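Cobalamin biosynthesis protein CobN (Mycobacterium tuberculosis, PDB 7C6O) forms the large catalytic subunit of the cobaltochelatase that inserts cobalt into hydrogenobyrinic acid a,c-diamide, with ATP hydrolysis, during cobalamin biosynthesis. Local coordinates at residues 38-42 against 153-157; 53-57 against 201-205; 75-79 against 101-105; 90-94 against 122-126; 113-119 against 134-138. All coordinates share one frame; numbering follows the deposited sequence.

Four of the five contacts lie within the N-terminal alpha/beta unit, and contact 2 joins it to the next; together they illustrate how one parallel sheet is dressed on both faces. Contact 3 pairs the helices of one face; contacts 1 and 5 involve consecutive helices of the other and touch, Phe-155 CZ lying 3.6 Å from Gln-136 CB. Contact 4, which carries the sodium ion, touches contact 5, their centres about 10 Å apart, and a hydrogen bond joins it to contact 3, centres about 16 Å apart. Contact 2, its centre about 17 Å from that of contact 1, ties helix 49-58 to the end of helix 197-202 in the next alpha/beta unit.

Contact 1: residues 38-42 against 153-157; sequences PEPTV and HAFLC
The imidazole of His-153 reaches from helix 146-161 into the bend of residues 38-42 and is sandwiched there. Val-42 CG2 sits over one face, 3.7 Å from the ring centroid and offset toward the rim, a CH-pi contact; the opposite face is covered more loosely by Pro-38, whose CB is 4.1 Å from His-153 CE1. The valine and histidine side chains slide past each other in opposite directions, which lays the CG2 methyl over the NE2-CD2 side of the ring. A chi1 of -170° extends the ring away from the helix. At the ring edge, in its plane, Pro-40 O comes within 3.0 Å of His-153 NE2, and the same nitrogen is hydrogen-bonded to Asn-61 O. One turn further along, Cys-157 SG lies against the pyrrolidine of Pro-40, 3.7 Å from its CG. This places the entry to strand 42-46, the second strand across the parallel sheet, against the helix that covers one face of that sheet. The bond to Asn-61 O suggests that NE2 is the protonated nitrogen of this buried ring; within the contact aliphatic groups lie over both faces, and Tyr-62 meets the ring edge-to-face.

Contact 2: residues 53-57 against 201-205; sequences ISARS and LAGNT
Ser-57 OG donates a hydrogen bond of 2.7 Å to Ala-202 O, arriving in the carbonyl plane with a C=O...donor angle of 148°. One helical turn earlier, Ser-54 OG lies 2.9 Å from Leu-201 O, but its single proton may instead go to Thr-50 O in its own helix, so this second bond is not settled. Three residues apart, the serines share a side of helix 49-58, and their common rotamer (chi1 -65° for Ser-57) turns both hydroxyls to the carbonyls. These lie at the C-terminal end of helix 197-202, where a further turn would otherwise have supplied N-H groups. That helix stops in a Schellman motif at Gly-203, whose phi is positive (85°); Ser-57 OG approaches its CA to 3.8 Å, close quarters that a residue without a side chain allows. Beside the polar pairs, Ile-53 CG2 packs on Ala-202 CB at 3.6 Å and also lies 3.4 Å from Ala-202 O. The Asn-204 side chain crosses that of Ile-53 at about a right angle, its ND2 3.5 Å from Ile-53 CG2. Arg-56, its chain bent at chi3, skirts the border of the contact, with its charge engaged by Asp-332 in a salt bridge. Around the contact, Ser-54 and Ser-57 also rest on Leu-149 and Val-146 of helix 146-161, and Arg-56 on Trp-64 of strand 62-65. Helix 197-202 directly follows strand 190-196 of the seven-stranded mixed sheet, so the contact joins the N-terminal four-stranded unit to the next alpha/beta unit.

Contact 3: residues 75-79 against 101-105; sequences LTDLL and DTVIA
Leu-79 and Val-103 make the closest approach between these two helices, with Leu-79 CD2 3.9 Å from Val-103 CG2 and the two side chains at about a right angle. The CG2 methyl of Val-103 thus lies against both branches of the leucine fork. Beside it, the CG2 methyl of Thr-102 faces three partners: Leu-75 CD2 at 4.0 Å, Leu-79 CD1 at 4.1 Å and Thr-76 CG2 at 4.2 Å. Leu-75 and Thr-102 run past each other in opposite directions. The interface is wholly apolar because both threonines turn their hydroxyls back to their own helices. Thr-102 OG1 is bonded to Ser-98 O, and the chi1 of -65° that puts it there sends the CG2 branch across the gap; Thr-76 OG1 is within hydrogen-bonding reach of the carbonyls of Asp-72 and Leu-73, which share its one proton. The axes of segments 75-79 and 101-105 come within 10.8 Å and cross at -32°, running in broadly the same direction. Beneath, both helices rest on the sheet: Leu-79 and Val-103 both lie on Val-85 of strand 84-89, while Leu-75 reaches Leu-45 of strand 42-46. Two consecutive helices side by side on one face of a parallel sheet ordered 2-1-3-4, linked through the strand between them, are what successive beta-alpha-beta units produce, consistent with a flavodoxin-like order.

Contact 4: residues 90-94 against 122-126; sequences LGGYR and ELTDR. With NA (sodium ion), chain F.
Gly-92, with positive phi (73°), and Tyr-93 bring the loop after strand 84-89 up to helix 121-126, the CA atoms of Tyr-93 and Leu-123 lying 6.3 Å apart. The contact is a cation-pi stack at the C-terminal end of the strands of the parallel sheet. The guanidinium of Arg-126 lies flat over one face of the Tyr-93 ring, planes 4° apart, with its CZ 3.7 Å from the ring centroid; CD of the same arginine adds a CH-pi contact to that face. Glu-122, one turn back, fixes the guanidinium's rotation: its OE1 accepts from Arg-126 NE at 2.8 Å in a salt bridge, met on the anti side, with a weak second bond from NH2. The far end of the tyrosine is tied too, OH being hydrogen-bonded to Asp-101 OD1. Leu-123 CD2 packs under the base of the tyrosine, 4.0 Å from Tyr-93 CB. At the C-terminal end of the helix, Asp-125 O binds the sodium ion at 2.4 Å; Ser-127 O and four waters complete its shell. Glu-122 has a second task through its other oxygen: one water accepts from Tyr-93 N at 2.8 Å and donates to Glu-122 OE2 at 2.8 Å.

Contact 5: residues 113-119 against 134-138; sequences VSGEQAA and ALQAH
His-138 supplies the one direct hydrogen bond of this contact, NE2 donating to Gln-117 O at 2.9 Å with an N-H...O angle of 164°. The acceptor lies in the imidazole plane, yet the donor stands well above the plane of the Gln-117 carbonyl, so the ring's geometry is better served than the carbonyl's. A chi1 of 174° carries the ring off helix 131-143 into the curve of loop 115-119. A water over one face of the ring lies within hydrogen-bonding distance of Ser-114 O and His-138 O, though it has more acceptors near it than protons. Ala-119 CB sits squarely over the ring centre, 3.8 Å from the centroid and almost on the normal, a CH-pi contact; the same water lies toward the rim of the opposite face. Apolar packing completes the interface: Val-113 CG1 nests against the helix backbone, 3.4 Å from Ala-134 O and 3.6 Å from His-138 N, and Ala-119 CB meets Leu-135 CD2 at 4.0 Å. The contact thus ties the end of edge strand 110-114, and the loop leaving it, to the helix covering that edge of the sheet. Chemically, it implies an imidazole protonated at NE2, its ring orientation set by one nearly straight bond, with a methyl over one face.

Contact 1: residues 38-42 against 153-157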
# COMPACT_ATOMS: atom_id res chain seq x y z
N PRO A 38 -45.46 25.47 -20.59
CA PRO A 38 -45.00 26.20 -19.41
C PRO A 38 -44.93 27.71 -19.61
O PRO A 38 -43.84 28.24 -19.78
CB PRO A 38 -43.60 25.64 -19.18
CG PRO A 38 -43.16 25.14 -20.51
CD PRO A 38 -44.40 24.61 -21.15
N GLU A 39 -46.07 28.38 -19.60
CA GLU A 39 -46.01 29.83 -19.72
C GLU A 39 -45.88 30.46 -18.33
O GLU A 39 -44.93 31.22 -18.11
CB GLU A 39 -47.23 30.37 -20.48
CG GLU A 39 -47.09 31.83 -20.91
CD GLU A 39 -47.49 32.80 -19.82
OE1 GLU A 39 -48.65 32.74 -19.36
OE2 GLU A 39 -46.64 33.62 -19.41
N PRO A 40 -46.77 30.19 -17.37
CA PRO A 40 -46.62 30.83 -16.05
C PRO A 40 -45.34 30.38 -15.36
O PRO A 40 -44.88 29.25 -15.51
CB PRO A 40 -47.86 30.36 -15.28
CG PRO A 40 -48.82 29.89 -16.32
CD PRO A 40 -47.96 29.31 -17.39
N THR A 41 -44.76 31.30 -14.60
CA THR A 41 -43.50 31.05 -13.91
C THR A 41 -43.79 30.49 -12.52
O THR A 41 -44.48 31.13 -11.72
CB THR A 41 -42.67 32.32 -13.81
OG1 THR A 41 -42.36 32.80 -15.12
CG2 THR A 41 -41.38 32.05 -13.06
N VAL A 42 -43.25 29.31 -12.23
CA VAL A 42 -43.37 28.68 -10.92
C VAL A 42 -42.01 28.76 -10.24
O VAL A 42 -41.02 28.25 -10.76
CB VAL A 42 -43.86 27.23 -11.03
CG1 VAL A 42 -43.84 26.56 -9.67
CG2 VAL A 42 -45.25 27.19 -11.64
N HIS A 153 -45.63 21.21 -12.48
CA HIS A 153 -45.80 22.55 -13.02
C HIS A 153 -47.17 22.71 -13.67
O HIS A 153 -47.87 23.70 -13.43
CB HIS A 153 -44.68 22.86 -14.02
CG HIS A 153 -44.62 24.29 -14.45
ND1 HIS A 153 -45.59 24.86 -15.24
CD2 HIS A 153 -43.71 25.25 -14.21
CE1 HIS A 153 -45.28 26.13 -15.46
NE2 HIS A 153 -44.14 26.39 -14.85
N ALA A 154 -47.56 21.74 -14.50
CA ALA A 154 -48.85 21.82 -15.17
C ALA A 154 -50.00 21.65 -14.19
O ALA A 154 -51.03 22.33 -14.30
CB ALA A 154 -48.92 20.76 -16.28
N PHE A 155 -49.85 20.74 -13.22
CA PHE A 155 -50.88 20.56 -12.20
C PHE A 155 -51.14 21.87 -11.46
O PHE A 155 -52.30 22.26 -11.25
CB PHE A 155 -50.48 19.46 -11.23
CG PHE A 155 -51.33 19.42 -9.98
CD1 PHE A 155 -52.60 18.87 -10.02
CD2 PHE A 155 -50.85 19.94 -8.79
CE1 PHE A 155 -53.39 18.84 -8.88
CE2 PHE A 155 -51.63 19.91 -7.64
CZ PHE A 155 -52.90 19.36 -7.69
N LEU A 156 -50.08 22.56 -11.05
CA LEU A 156 -50.25 23.78 -10.28
C LEU A 156 -50.85 24.89 -11.13
O LEU A 156 -51.74 25.62 -10.67
CB LEU A 156 -48.92 24.22 -9.69
CG LEU A 156 -48.39 23.30 -8.60
CD1 LEU A 156 -47.00 23.73 -8.19
CD2 LEU A 156 -49.34 23.32 -7.41
N CYS A 157 -50.38 25.03 -12.38
CA CYS A 157 -50.93 26.05 -13.26
C CYS A 157 -52.42 25.83 -13.51
O CYS A 157 -53.23 26.75 -13.35
CB CYS A 157 -50.16 26.07 -14.58
SG CYS A 157 -48.51 26.76 -14.46

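Contact 2: residues 53-57 against 201-205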
# COMPACT_ATOMS: atom_id res chain seq x y z
N ILE A 53 -32.69 20.45 -9.50
CA ILE A 53 -32.15 19.91 -10.74
C ILE A 53 -33.24 19.20 -11.53
O ILE A 53 -33.30 19.32 -12.76
CB ILE A 53 -30.96 18.97 -10.43
CG1 ILE A 53 -29.85 19.75 -9.72
CG2 ILE A 53 -30.43 18.34 -11.70
CD1 ILE A 53 -28.71 18.88 -9.24
N SER A 54 -34.12 18.47 -10.85
CA SER A 54 -35.27 17.86 -11.52
C SER A 54 -36.13 18.92 -12.19
O SER A 54 -36.62 18.71 -13.31
CB SER A 54 -36.10 17.06 -10.52
OG SER A 54 -35.39 15.95 -10.01
N ALA A 55 -36.34 20.06 -11.52
CA ALA A 55 -37.10 21.14 -12.13
C ALA A 55 -36.39 21.69 -13.36
O ALA A 55 -37.02 21.98 -14.38
CB ALA A 55 -37.34 22.25 -11.11
N ARG A 56 -35.06 21.83 -13.28
CA ARG A 56 -34.29 22.26 -14.44
C ARG A 56 -34.39 21.25 -15.58
O ARG A 56 -34.59 21.63 -16.74
CB ARG A 56 -32.83 22.48 -14.05
CG ARG A 56 -31.95 23.01 -15.18
CD ARG A 56 -30.52 23.21 -14.71
NE ARG A 56 -29.84 21.94 -14.45
CZ ARG A 56 -28.63 21.83 -13.90
NH1 ARG A 56 -27.96 22.92 -13.55
NH2 ARG A 56 -28.09 20.64 -13.70
N SER A 57 -34.26 19.96 -15.26
CA SER A 57 -34.36 18.92 -16.28
C SER A 57 -35.74 18.84 -16.91
O SER A 57 -35.86 18.35 -18.04
CB SER A 57 -33.99 17.56 -15.68
OG SER A 57 -32.63 17.52 -15.27
N LEU A 201 -33.10 10.51 -10.73
CA LEU A 201 -34.26 11.36 -10.47
C LEU A 201 -34.00 12.80 -10.88
O LEU A 201 -34.89 13.48 -11.40
CB LEU A 201 -34.65 11.29 -9.00
CG LEU A 201 -35.15 9.93 -8.52
CD1 LEU A 201 -35.49 9.98 -7.04
CD2 LEU A 201 -36.35 9.51 -9.33
N ALA A 202 -32.78 13.29 -10.64
CA ALA A 202 -32.43 14.65 -11.02
C ALA A 202 -32.35 14.84 -12.53
O ALA A 202 -32.44 15.97 -13.01
CB ALA A 202 -31.11 15.06 -10.38
N GLY A 203 -32.18 13.75 -13.29
CA GLY A 203 -31.92 13.87 -14.71
C GLY A 203 -30.47 14.08 -15.07
O GLY A 203 -30.17 14.30 -16.25
N ASN A 204 -29.56 14.03 -14.09
CA ASN A 204 -28.13 14.17 -14.35
C ASN A 204 -27.53 12.81 -14.68
O ASN A 204 -26.77 12.21 -13.91
CB ASN A 204 -27.43 14.81 -13.15
CG ASN A 204 -27.46 16.33 -13.20
OD1 ASN A 204 -27.69 16.93 -14.25
ND2 ASN A 204 -27.20 16.96 -12.06
N THR A 205 -27.89 12.30 -15.86
CA THR A 205 -27.42 11.00 -16.30
C THR A 205 -26.47 11.09 -17.48
O THR A 205 -26.11 10.06 -18.06
CB THR A 205 -28.61 10.10 -16.66
OG1 THR A 205 -29.44 10.75 -17.63
CG2 THR A 205 -29.43 9.79 -15.42

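Contact 3: residues 75-79 against 101-105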
# COMPACT_ATOMS: atom_id res chain seq x y z
N LEU A 75 -34.56 36.51 -2.43
CA LEU A 75 -35.90 35.93 -2.34
C LEU A 75 -36.94 36.86 -2.95
O LEU A 75 -37.74 36.43 -3.79
CB LEU A 75 -36.24 35.62 -0.88
CG LEU A 75 -37.68 35.17 -0.61
CD1 LEU A 75 -38.01 33.88 -1.36
CD2 LEU A 75 -37.92 35.00 0.88
N THR A 76 -36.95 38.13 -2.54
CA THR A 76 -37.94 39.06 -3.07
C THR A 76 -37.75 39.30 -4.57
O THR A 76 -38.73 39.48 -5.29
CB THR A 76 -37.87 40.39 -2.31
OG1 THR A 76 -36.52 40.84 -2.24
CG2 THR A 76 -38.42 40.23 -0.90
N ASP A 77 -36.50 39.29 -5.04
CA ASP A 77 -36.27 39.39 -6.48
C ASP A 77 -36.88 38.21 -7.22
O ASP A 77 -37.52 38.39 -8.26
CB ASP A 77 -34.76 39.48 -6.76
CG ASP A 77 -34.20 40.87 -6.52
OD1 ASP A 77 -34.98 41.79 -6.19
OD2 ASP A 77 -32.96 41.03 -6.65
N LEU A 78 -36.70 37.00 -6.69
CA LEU A 78 -37.30 35.83 -7.32
C LEU A 78 -38.82 35.86 -7.24
O LEU A 78 -39.51 35.45 -8.18
CB LEU A 78 -36.76 34.55 -6.68
CG LEU A 78 -35.33 34.17 -7.05
CD1 LEU A 78 -34.81 33.10 -6.12
CD2 LEU A 78 -35.28 33.70 -8.50
N LEU A 79 -39.36 36.36 -6.12
CA LEU A 79 -40.81 36.39 -5.95
C LEU A 79 -41.48 37.32 -6.95
O LEU A 79 -42.62 37.08 -7.36
CB LEU A 79 -41.16 36.82 -4.52
CG LEU A 79 -40.91 35.80 -3.42
CD1 LEU A 79 -41.10 36.43 -2.05
CD2 LEU A 79 -41.85 34.61 -3.59
N ASP A 101 -42.96 33.48 5.83
CA ASP A 101 -43.79 34.66 6.10
C ASP A 101 -43.68 35.68 4.98
O ASP A 101 -44.68 36.33 4.62
CB ASP A 101 -43.39 35.29 7.43
CG ASP A 101 -43.83 34.46 8.63
OD1 ASP A 101 -44.72 33.60 8.47
OD2 ASP A 101 -43.28 34.68 9.73
N THR A 102 -42.48 35.84 4.41
CA THR A 102 -42.30 36.80 3.32
C THR A 102 -43.10 36.38 2.08
O THR A 102 -43.74 37.22 1.44
CB THR A 102 -40.82 36.93 2.98
OG1 THR A 102 -40.12 37.49 4.10
CG2 THR A 102 -40.61 37.81 1.76
N VAL A 103 -43.07 35.09 1.74
CA VAL A 103 -43.80 34.61 0.58
C VAL A 103 -45.30 34.81 0.77
O VAL A 103 -46.00 35.32 -0.11
CB VAL A 103 -43.46 33.14 0.30
CG1 VAL A 103 -44.34 32.58 -0.81
CG2 VAL A 103 -41.99 33.01 -0.08
N ILE A 104 -45.81 34.44 1.95
CA ILE A 104 -47.24 34.54 2.21
C ILE A 104 -47.68 36.00 2.20
O ILE A 104 -48.74 36.34 1.65
CB ILE A 104 -47.59 33.85 3.54
CG1 ILE A 104 -47.44 32.33 3.39
CG2 ILE A 104 -48.99 34.22 4.00
CD1 ILE A 104 -47.62 31.57 4.67
N ALA A 105 -46.88 36.89 2.78
CA ALA A 105 -47.24 38.31 2.81
C ALA A 105 -47.25 38.93 1.42
O ALA A 105 -47.92 39.95 1.23
CB ALA A 105 -46.27 39.07 3.72

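Contact 4: residues 90-94 against 122-126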
# COMPACT_ATOMS: atom_id res chain seq x y z
N LEU A 90 -37.28 20.73 5.27
CA LEU A 90 -37.35 19.91 6.48
C LEU A 90 -37.52 20.80 7.70
O LEU A 90 -37.07 21.95 7.72
CB LEU A 90 -36.09 19.06 6.63
CG LEU A 90 -35.85 17.93 5.64
CD1 LEU A 90 -34.48 17.32 5.88
CD2 LEU A 90 -36.94 16.88 5.77
N GLY A 91 -38.17 20.26 8.73
CA GLY A 91 -38.31 20.96 9.98
C GLY A 91 -39.58 21.78 10.13
O GLY A 91 -39.73 22.48 11.14
N GLY A 92 -40.48 21.74 9.15
CA GLY A 92 -41.73 22.44 9.27
C GLY A 92 -41.61 23.95 9.13
O GLY A 92 -40.60 24.50 8.70
N TYR A 93 -42.69 24.62 9.54
CA TYR A 93 -42.82 26.06 9.34
C TYR A 93 -41.73 26.84 10.07
O TYR A 93 -41.17 27.80 9.52
CB TYR A 93 -44.21 26.51 9.79
CG TYR A 93 -44.40 28.00 9.99
CD1 TYR A 93 -44.41 28.87 8.90
CD2 TYR A 93 -44.60 28.53 11.25
CE1 TYR A 93 -44.60 30.23 9.08
CE2 TYR A 93 -44.78 29.89 11.44
CZ TYR A 93 -44.79 30.73 10.35
OH TYR A 93 -44.97 32.09 10.54
N ARG A 94 -41.41 26.44 11.30
CA ARG A 94 -40.43 27.18 12.10
C ARG A 94 -39.01 27.09 11.55
O ARG A 94 -38.16 27.89 11.95
CB ARG A 94 -40.46 26.69 13.55
N GLU A 122 -49.46 21.54 9.27
CA GLU A 122 -49.37 22.99 9.42
C GLU A 122 -48.96 23.65 8.11
O GLU A 122 -49.51 24.71 7.75
CB GLU A 122 -48.39 23.37 10.53
CG GLU A 122 -48.31 24.87 10.74
CD GLU A 122 -47.28 25.26 11.79
OE1 GLU A 122 -47.24 26.46 12.15
OE2 GLU A 122 -46.52 24.38 12.25
N LEU A 123 -48.00 23.07 7.39
CA LEU A 123 -47.63 23.61 6.09
C LEU A 123 -48.80 23.54 5.11
O LEU A 123 -49.03 24.48 4.34
CB LEU A 123 -46.41 22.87 5.53
CG LEU A 123 -45.09 23.08 6.27
CD1 LEU A 123 -43.96 22.35 5.57
CD2 LEU A 123 -44.77 24.56 6.40
N THR A 124 -49.54 22.43 5.13
CA THR A 124 -50.73 22.33 4.29
C THR A 124 -51.71 23.46 4.59
O THR A 124 -52.21 24.12 3.67
CB THR A 124 -51.40 20.97 4.48
OG1 THR A 124 -50.51 19.93 4.02
CG2 THR A 124 -52.70 20.90 3.70
N ASP A 125 -51.98 23.70 5.87
CA ASP A 125 -52.96 24.71 6.25
C ASP A 125 -52.46 26.13 6.00
O ASP A 125 -53.26 27.00 5.65
CB ASP A 125 -53.36 24.53 7.71
CG ASP A 125 -54.15 23.25 7.95
OD1 ASP A 125 -54.79 22.77 7.00
OD2 ASP A 125 -54.12 22.74 9.09
N ARG A 126 -51.17 26.38 6.19
CA ARG A 126 -50.63 27.72 5.97
C ARG A 126 -50.48 28.07 4.49
O ARG A 126 -50.38 29.26 4.16
CB ARG A 126 -49.27 27.87 6.65
CG ARG A 126 -49.34 28.03 8.16
CD ARG A 126 -47.95 28.22 8.75
NE ARG A 126 -48.00 28.32 10.20
CZ ARG A 126 -48.19 29.46 10.86
NH1 ARG A 126 -48.34 30.60 10.19
NH2 ARG A 126 -48.22 29.47 12.18
NA NA F . -54.53 27.74 3.75
O HOH W 1 -44.88 23.11 10.43
O HOH W 2 -54.49 25.39 2.74
O HOH W 3 -54.30 30.03 4.61
O HOH W 4 -56.58 27.27 5.03
O HOH W 5 -55.93 28.25 1.80

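Contact 5: residues 113-119 against 134-138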
# COMPACT_ATOMS: atom_id res chain seq x y z
N VAL A 113 -44.85 22.51 1.37
CA VAL A 113 -44.79 21.07 1.59
C VAL A 113 -43.54 20.73 2.38
O VAL A 113 -42.57 21.50 2.44
CB VAL A 113 -44.83 20.28 0.26
CG1 VAL A 113 -46.10 20.60 -0.52
CG2 VAL A 113 -43.59 20.57 -0.56
N SER A 114 -43.57 19.56 3.00
CA SER A 114 -42.49 19.09 3.85
C SER A 114 -41.53 18.19 3.07
O SER A 114 -41.93 17.50 2.13
CB SER A 114 -43.06 18.33 5.05
OG SER A 114 -42.03 17.75 5.83
N GLY A 115 -40.26 18.21 3.48
CA GLY A 115 -39.30 17.27 2.95
C GLY A 115 -39.37 15.90 3.57
O GLY A 115 -38.79 14.95 3.04
N GLU A 116 -40.08 15.78 4.69
CA GLU A 116 -40.36 14.49 5.29
C GLU A 116 -41.34 13.70 4.43
O GLU A 116 -42.05 14.26 3.58
CB GLU A 116 -40.93 14.67 6.71
CG GLU A 116 -39.95 15.25 7.74
CD GLU A 116 -39.84 16.77 7.68
OE1 GLU A 116 -40.11 17.35 6.61
OE2 GLU A 116 -39.47 17.38 8.71
N GLN A 117 -41.39 12.39 4.65
CA GLN A 117 -42.29 11.54 3.87
C GLN A 117 -43.75 11.84 4.18
O GLN A 117 -44.57 11.94 3.26
CB GLN A 117 -41.97 10.06 4.14
CG GLN A 117 -40.58 9.64 3.70
CD GLN A 117 -40.38 8.14 3.79
OE1 GLN A 117 -41.35 7.38 3.93
NE2 GLN A 117 -39.13 7.70 3.71
N ALA A 118 -44.10 11.97 5.46
CA ALA A 118 -45.45 12.34 5.84
C ALA A 118 -45.63 13.85 5.69
O ALA A 118 -44.76 14.62 6.12
CB ALA A 118 -45.75 11.90 7.27
N ALA A 119 -46.74 14.26 5.09
CA ALA A 119 -47.00 15.67 4.89
C ALA A 119 -47.16 16.38 6.23
O ALA A 119 -47.59 15.79 7.22
CB ALA A 119 -48.24 15.88 4.02
N ALA A 134 -51.92 21.53 -2.01
CA ALA A 134 -50.65 21.34 -1.32
C ALA A 134 -50.36 19.86 -1.09
O ALA A 134 -49.22 19.42 -1.23
CB ALA A 134 -50.67 22.09 0.01
N LEU A 135 -51.39 19.08 -0.75
CA LEU A 135 -51.18 17.66 -0.49
C LEU A 135 -50.77 16.91 -1.75
O LEU A 135 -49.90 16.04 -1.70
CB LEU A 135 -52.45 17.05 0.11
CG LEU A 135 -52.81 17.52 1.53
CD1 LEU A 135 -54.26 17.21 1.86
CD2 LEU A 135 -51.88 16.89 2.56
N GLN A 136 -51.37 17.24 -2.90
CA GLN A 136 -50.96 16.59 -4.14
C GLN A 136 -49.56 17.02 -4.56
O GLN A 136 -48.77 16.21 -5.04
CB GLN A 136 -51.98 16.87 -5.25
CG GLN A 136 -51.79 16.04 -6.53
CD GLN A 136 -52.32 14.62 -6.40
OE1 GLN A 136 -52.38 14.05 -5.31
NE2 GLN A 136 -52.71 14.03 -7.53
N ALA A 137 -49.24 18.31 -4.39
CA ALA A 137 -47.88 18.77 -4.66
C ALA A 137 -46.88 18.03 -3.78
O ALA A 137 -45.78 17.69 -4.24
CB ALA A 137 -47.78 20.28 -4.43
N HIS A 138 -47.23 17.78 -2.52
CA HIS A 138 -46.36 17.02 -1.64
C HIS A 138 -46.01 15.66 -2.24
O HIS A 138 -44.86 15.22 -2.19
CB HIS A 138 -47.01 16.84 -0.27
CG HIS A 138 -46.24 15.96 0.66
ND1 HIS A 138 -45.29 16.45 1.53
CD2 HIS A 138 -46.26 14.62 0.83
CE1 HIS A 138 -44.77 15.45 2.22
NE2 HIS A 138 -45.33 14.32 1.81
O HOH W 6 -42.87 16.53 -0.50